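Local coordinates for protein dihydropteridine reductase (PDB 1OOE) that probably reduces quinonoid dihydrobiopterin to tetrahydrobiopterin with NADH or NADPH, as a homodimeric member of the short-chain dehydrogenase/reductase family, at residues K5-G10 against T29-D34; A18-F23 against S36-A41. One frame throughout, in Å; residues are numbered along the deposited sequence. Where two conformers were deposited one is given.

Contact 1 of 2, residues K5-G10 against T29-D34; sequences KVIVYG and TVLNID
Strands 5-9 and 29-34 run parallel, their short axes 4.8 Å apart and twisted by 21°, and five backbone hydrogen bonds alternate between them as in a regular parallel ladder. Val8 N to Leu31 O is the shortest of the five at 2.8 Å, and it lies nearly along the carbonyl axis. Ile33 N instead approaches Val8 O from above the carbonyl plane, the one bond of the ladder bent in this way. Lys5, Ile7, Tyr9, Thr29, Leu31 and Ile33 occupy one face of the sheet; Val6, Val8, Val30 and Asn32 occupy the other. On the first face Ile33 does most of the work. Its CG2, anti to the backbone N, sits almost exactly on the normal of the Tyr9 ring, 3.9 Å from the ring centroid, a CH-pi contact over the face. Its other branch runs back along the sheet, so that CD1 meets Ile7 CG2 at 3.6 Å. Helices 53-68 and 93-118 pack over Tyr9 and Ile33. On the second face Val30 splits its methyls between two neighbours: CG1 touches Val8 CG2 at 3.8 Å, and CG2 touches Val6 CG2 at 3.9 Å. Helix 14-25 covers Val30 with Leu20 and Phe23, and Val6 with Phe23. Asn32 sends its ND2 to Asn44 OD1 on strand 43-46. At the C-terminal end Gly10 N still reaches Ile33 O, but positive phi (110°) then swings the chain out of the strand. Asp34 OD2 lies 3.1 Å from Gly10 C and accepts the backbone N of Lys12, which probably helps hold the start of the glycine-rich turn. A first strand running into such a turn and helix, with the next strand returning parallel beside it, is the opening beta-alpha-beta unit of a Rossmann fold, which in SDR enzymes carries the dinucleotide-binding turn, probably so here.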
loop_
_atom_site.group_PDB
_atom_site.type_symbol
_atom_site.label_atom_id
_atom_site.label_comp_id
_atom_site.label_asym_id
_atom_site.label_seq_id
_atom_site.Cartn_x
_atom_site.Cartn_y
_atom_site.Cartn_z
ATOM N N LYS A 5 19.235 -1.461 24.409
ATOM C CA LYS A 5 17.781 -1.558 24.442
ATOM C C LYS A 5 17.239 -1.797 23.038
ATOM O O LYS A 5 17.789 -1.293 22.058
ATOM C CB LYS A 5 17.166 -0.266 24.998
ATOM C CG LYS A 5 17.578 0.091 26.422
ATOM C CD LYS A 5 16.972 1.424 26.842
ATOM C CE LYS A 5 17.403 1.844 28.248
ATOM N NZ LYS A 5 18.869 2.118 28.354
ATOM N N VAL A 6 16.168 -2.578 22.946
ATOM C CA VAL A 6 15.535 -2.852 21.662
ATOM C C VAL A 6 14.020 -2.893 21.828
ATOM O O VAL A 6 13.501 -3.201 22.904
ATOM C CB VAL A 6 16.010 -4.201 21.036
ATOM C CG1 VAL A 6 17.496 -4.133 20.711
ATOM C CG2 VAL A 6 15.721 -5.351 21.980
ATOM N N ILE A 7 13.319 -2.553 20.755
ATOM C CA ILE A 7 11.863 -2.561 20.737
ATOM C C ILE A 7 11.389 -3.682 19.822
ATOM O O ILE A 7 11.883 -3.827 18.704
ATOM C CB ILE A 7 11.305 -1.225 20.192
ATOM C CG1 ILE A 7 11.602 -0.093 21.181
ATOM C CG2 ILE A 7 9.806 -1.350 19.908
ATOM C CD1 ILE A 7 11.234 1.279 20.650
ATOM N N VAL A 8 10.450 -4.489 20.309
ATOM C CA VAL A 8 9.887 -5.572 19.513
ATOM C C VAL A 8 8.401 -5.278 19.380
ATOM O O VAL A 8 7.645 -5.378 20.349
ATOM C CB VAL A 8 10.064 -6.959 20.189
ATOM C CG1 VAL A 8 9.404 -8.041 19.329
ATOM C CG2 VAL A 8 11.541 -7.276 20.368
ATOM N N TYR A 9 8.001 -4.887 18.174
ATOM C CA TYR A 9 6.616 -4.563 17.863
ATOM C C TYR A 9 6.027 -5.881 17.365
ATOM O O TYR A 9 6.310 -6.311 16.244
ATOM C CB TYR A 9 6.596 -3.498 16.761
ATOM C CG TYR A 9 5.317 -2.698 16.620
ATOM C CD1 TYR A 9 4.068 -3.317 16.646
ATOM C CD2 TYR A 9 5.366 -1.322 16.393
ATOM C CE1 TYR A 9 2.894 -2.581 16.443
ATOM C CE2 TYR A 9 4.208 -0.582 16.189
ATOM C CZ TYR A 9 2.977 -1.212 16.213
ATOM O OH TYR A 9 1.839 -0.474 15.985
ATOM N N GLY A 10 5.227 -6.519 18.216
ATOM C CA GLY A 10 4.627 -7.805 17.887
ATOM C C GLY A 10 5.268 -8.893 18.739
ATOM O O GLY A 10 5.408 -10.039 18.309
ATOM N N THR A 29 17.792 -4.883 27.190
ATOM C CA THR A 29 16.555 -4.500 27.858
ATOM C C THR A 29 15.584 -4.535 26.688
ATOM O O THR A 29 15.896 -4.005 25.622
ATOM C CB THR A 29 16.617 -3.061 28.397
ATOM O OG1 THR A 29 17.645 -2.965 29.391
ATOM C CG2 THR A 29 15.280 -2.661 29.009
ATOM N N VAL A 30 14.421 -5.152 26.864
ATOM C CA VAL A 30 13.470 -5.248 25.764
ATOM C C VAL A 30 12.096 -4.646 26.025
ATOM O O VAL A 30 11.446 -4.932 27.032
ATOM C CB VAL A 30 13.281 -6.722 25.330
ATOM C CG1 VAL A 30 12.419 -6.789 24.077
ATOM C CG2 VAL A 30 14.635 -7.372 25.095
ATOM N N LEU A 31 11.659 -3.805 25.098
ATOM C CA LEU A 31 10.353 -3.175 25.198
ATOM C C LEU A 31 9.430 -3.859 24.200
ATOM O O LEU A 31 9.757 -3.968 23.017
ATOM C CB LEU A 31 10.441 -1.682 24.869
ATOM C CG LEU A 31 11.229 -0.780 25.823
ATOM C CD1 LEU A 31 12.723 -1.018 25.660
ATOM C CD2 LEU A 31 10.895 0.676 25.523
ATOM N N ASN A 32 8.284 -4.331 24.684
ATOM C CA ASN A 32 7.306 -4.991 23.826
ATOM C C ASN A 32 6.137 -4.072 23.511
ATOM O O ASN A 32 5.627 -3.374 24.390
ATOM C CB ASN A 32 6.763 -6.257 24.498
ATOM C CG ASN A 32 5.519 -6.797 23.802
ATOM O OD1 ASN A 32 5.583 -7.246 22.660
ATOM N ND2 ASN A 32 4.382 -6.743 24.488
ATOM N N ILE A 33 5.720 -4.067 22.249
ATOM C CA ILE A 33 4.583 -3.268 21.817
ATOM C C ILE A 33 3.617 -4.261 21.177
ATOM O O ILE A 33 3.941 -4.876 20.162
ATOM C CB ILE A 33 4.983 -2.215 20.756
ATOM C CG1 ILE A 33 5.980 -1.216 21.350
ATOM C CG2 ILE A 33 3.742 -1.485 20.258
ATOM C CD1 ILE A 33 6.465 -0.162 20.358
ATOM N N ASP A 34 2.446 -4.435 21.780
ATOM C CA ASP A 34 1.470 -5.368 21.236
ATOM C C ASP A 34 0.099 -5.129 21.851
ATOM O O ASP A 34 -0.075 -4.235 22.677
ATOM C CB ASP A 34 1.910 -6.814 21.493
ATOM C CG ASP A 34 1.535 -7.751 20.352
ATOM O OD1 ASP A 34 0.394 -7.663 19.853
ATOM O OD2 ASP A 34 2.380 -8.580 19.955
#

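Contact 2 of 2, residues A18-F23 against S36-A41; sequences AILEFF and SANDQA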
loop_
_atom_site.group_PDB
_atom_site.type_symbol
_atom_site.label_atom_id
_atom_site.label_comp_id
_atom_site.label_asym_id
_atom_site.label_seq_id
_atom_site.Cartn_x
_atom_site.Cartn_y
_atom_site.Cartn_z
ATOM N N ALA A 18 10.147 -15.011 20.236
ATOM C CA ALA A 18 11.457 -15.638 20.094
ATOM C C ALA A 18 12.549 -14.571 20.073
ATOM O O ALA A 18 13.600 -14.725 20.702
ATOM C CB ALA A 18 11.511 -16.462 18.811
ATOM N N ILE A 19 12.301 -13.495 19.334
ATOM C CA ILE A 19 13.259 -12.401 19.232
ATOM C C ILE A 19 13.439 -11.734 20.593
ATOM O O ILE A 19 14.563 -11.497 21.032
ATOM C CB ILE A 19 12.789 -11.353 18.189
ATOM C CG1 ILE A 19 12.814 -11.982 16.795
ATOM C CG2 ILE A 19 13.693 -10.116 18.223
ATOM C CD1 ILE A 19 12.098 -11.168 15.738
ATOM N N LEU A 20 12.327 -11.446 21.264
ATOM C CA LEU A 20 12.366 -10.812 22.576
ATOM C C LEU A 20 13.168 -11.653 23.568
ATOM O O LEU A 20 14.047 -11.142 24.262
ATOM C CB LEU A 20 10.937 -10.594 23.091
ATOM C CG LEU A 20 10.745 -9.817 24.399
ATOM C CD1 LEU A 20 9.333 -9.232 24.447
ATOM C CD2 LEU A 20 10.996 -10.728 25.588
ATOM N N GLU A 21 12.873 -12.948 23.625
ATOM C CA GLU A 21 13.586 -13.842 24.534
ATOM C C GLU A 21 15.078 -13.907 24.214
ATOM O O GLU A 21 15.917 -13.904 25.118
ATOM C CB GLU A 21 12.996 -15.254 24.467
ATOM C CG GLU A 21 11.610 -15.402 25.075
ATOM C CD GLU A 21 11.564 -14.995 26.536
ATOM O OE1 GLU A 21 12.597 -15.135 27.227
ATOM O OE2 GLU A 21 10.491 -14.550 26.996
ATOM N N PHE A 22 15.406 -13.966 22.928
ATOM C CA PHE A 22 16.795 -14.054 22.499
ATOM C C PHE A 22 17.625 -12.832 22.891
ATOM O O PHE A 22 18.738 -12.973 23.398
ATOM C CB PHE A 22 16.867 -14.262 20.987
ATOM C CG PHE A 22 18.238 -14.610 20.488
ATOM C CD1 PHE A 22 18.805 -15.847 20.781
ATOM C CD2 PHE A 22 18.966 -13.702 19.729
ATOM C CE1 PHE A 22 20.080 -16.174 20.323
ATOM C CE2 PHE A 22 20.244 -14.020 19.266
ATOM C CZ PHE A 22 20.800 -15.257 19.563
ATOM N N PHE A 23 17.097 -11.634 22.657
ATOM C CA PHE A 23 17.842 -10.430 23.016
ATOM C C PHE A 23 17.981 -10.300 24.525
ATOM O O PHE A 23 19.011 -9.845 25.026
ATOM C CB PHE A 23 17.178 -9.177 22.430
ATOM C CG PHE A 23 17.604 -8.878 21.018
ATOM C CD1 PHE A 23 17.163 -9.668 19.959
ATOM C CD2 PHE A 23 18.490 -7.835 20.752
ATOM C CE1 PHE A 23 17.601 -9.426 18.655
ATOM C CE2 PHE A 23 18.933 -7.585 19.455
ATOM C CZ PHE A 23 18.488 -8.384 18.401
ATOM N N SER A 36 -1.382 -6.986 23.882
ATOM C CA SER A 36 -1.377 -7.445 25.265
ATOM C C SER A 36 0.068 -7.472 25.739
ATOM O O SER A 36 0.998 -7.382 24.933
ATOM C CB SER A 36 -2.009 -8.839 25.397
ATOM O OG SER A 36 -1.281 -9.827 24.694
ATOM N N ALA A 37 0.258 -7.592 27.045
ATOM C CA ALA A 37 1.600 -7.594 27.603
ATOM C C ALA A 37 2.312 -8.936 27.561
ATOM O O ALA A 37 1.690 -9.997 27.618
ATOM C CB ALA A 37 1.557 -7.083 29.037
ATOM N N ASN A 38 3.634 -8.866 27.441
ATOM C CA ASN A 38 4.494 -10.042 27.453
ATOM C C ASN A 38 5.180 -9.889 28.807
ATOM O O ASN A 38 6.037 -9.020 28.977
ATOM C CB ASN A 38 5.535 -9.972 26.335
ATOM C CG ASN A 38 6.398 -11.219 26.266
ATOM O OD1 ASN A 38 6.851 -11.726 27.290
ATOM N ND2 ASN A 38 6.637 -11.713 25.055
ATOM N N ASP A 39 4.799 -10.712 29.779
ATOM C CA ASP A 39 5.378 -10.593 31.114
ATOM C C ASP A 39 6.881 -10.840 31.200
ATOM O O ASP A 39 7.465 -10.737 32.280
ATOM C CB ASP A 39 4.646 -11.504 32.107
ATOM C CG ASP A 39 4.600 -12.945 31.656
ATOM O OD1 ASP A 39 5.581 -13.411 31.042
ATOM O OD2 ASP A 39 3.585 -13.619 31.933
ATOM N N GLN A 40 7.509 -11.153 30.071
ATOM C CA GLN A 40 8.949 -11.385 30.053
ATOM C C GLN A 40 9.703 -10.117 29.653
ATOM O O GLN A 40 10.912 -10.017 29.852
ATOM C CB GLN A 40 9.295 -12.522 29.088
ATOM C CG GLN A 40 8.711 -13.867 29.489
ATOM C CD GLN A 40 9.068 -14.252 30.914
ATOM O OE1 GLN A 40 10.242 -14.397 31.256
ATOM N NE2 GLN A 40 8.051 -14.415 31.755
ATOM N N ALA A 41 8.981 -9.147 29.100
ATOM C CA ALA A 41 9.585 -7.887 28.671
ATOM C C ALA A 41 9.858 -6.956 29.850
ATOM O O ALA A 41 9.192 -7.043 30.883
ATOM C CB ALA A 41 8.671 -7.194 27.672
HETATM O O HOH W 1 8.613 -14.087 25.272
HETATM O O HOH W 2 12.384 -14.508 29.900
#
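Leu20 CG stands anti to the backbone N (chi1 -174°), which carries its methyls toward the loop, while Asn38 CG takes the same anti setting from the loop, so the two side chains meet tip to tip. Leu20 CD1 rests 3.7 Å from Asn38 ND2 and 3.9 Å from Ala41 CB, an apolar methyl pressed against the amide and the end of the turn. Both ends of the amide are bonded: OD1 accepts Gln40 N at 2.9 Å, in the carbonyl plane and on a lone pair, which makes an Asx turn, and ND2 donates to Gly11 O. A type I beta turn from Asn38 to Ala41 is closed over the same residues by Ala41 N to Asn38 O. Next along the helix, Glu21 folds back at chi2 (-58°) and brings its carboxylate across the Gln40 side chain. OE2 comes 3.1 Å from Gln40 CG, a close approach to carbon, and the two flat groups are turned 32° apart. Water joins the polar ends instead of a direct bond. One water donates a hydrogen bond to Glu21 OE2 at 2.6 Å and accepts from Asn38 ND2; another donates to both Glu21 OE1 and Gln40 OE1, the latter at 2.5 Å. Gln40 is itself bent at chi2, and its NE2 reaches Asp39 OD1 at 2.8 Å from above the carboxylate plane, which ties down the amide and leaves OE1 facing the water. Lys24 NZ, about one turn beyond Leu20, bonds to Gln40 O. Here the first helix of a Rossmann fold meets the loop after its second strand, a region that in many SDR enzymes borders the adenosine part of the dinucleotide.

From the N terminus, strand 4-9 leads through the glycine-rich turn into helix 14-25, then strand 28-34 returns alongside the first, and contact 1 closes this beta-alpha-beta crossover. The chain continues into the loop before strand 43-46, where contact 2 brings residues 36-41 back to the helix. The segments alternate along the chain, so the two closures cross rather than nest. Their centres lie 7 Å apart and they touch directly: Val30 CG1 packs on Leu20 CG at 3.5 Å, and Asn32 CB lies against Ala41 CB. Together they tie strands 4-9 and 28-34, the helix on one face of them and the loop leading to edge strand 43-46.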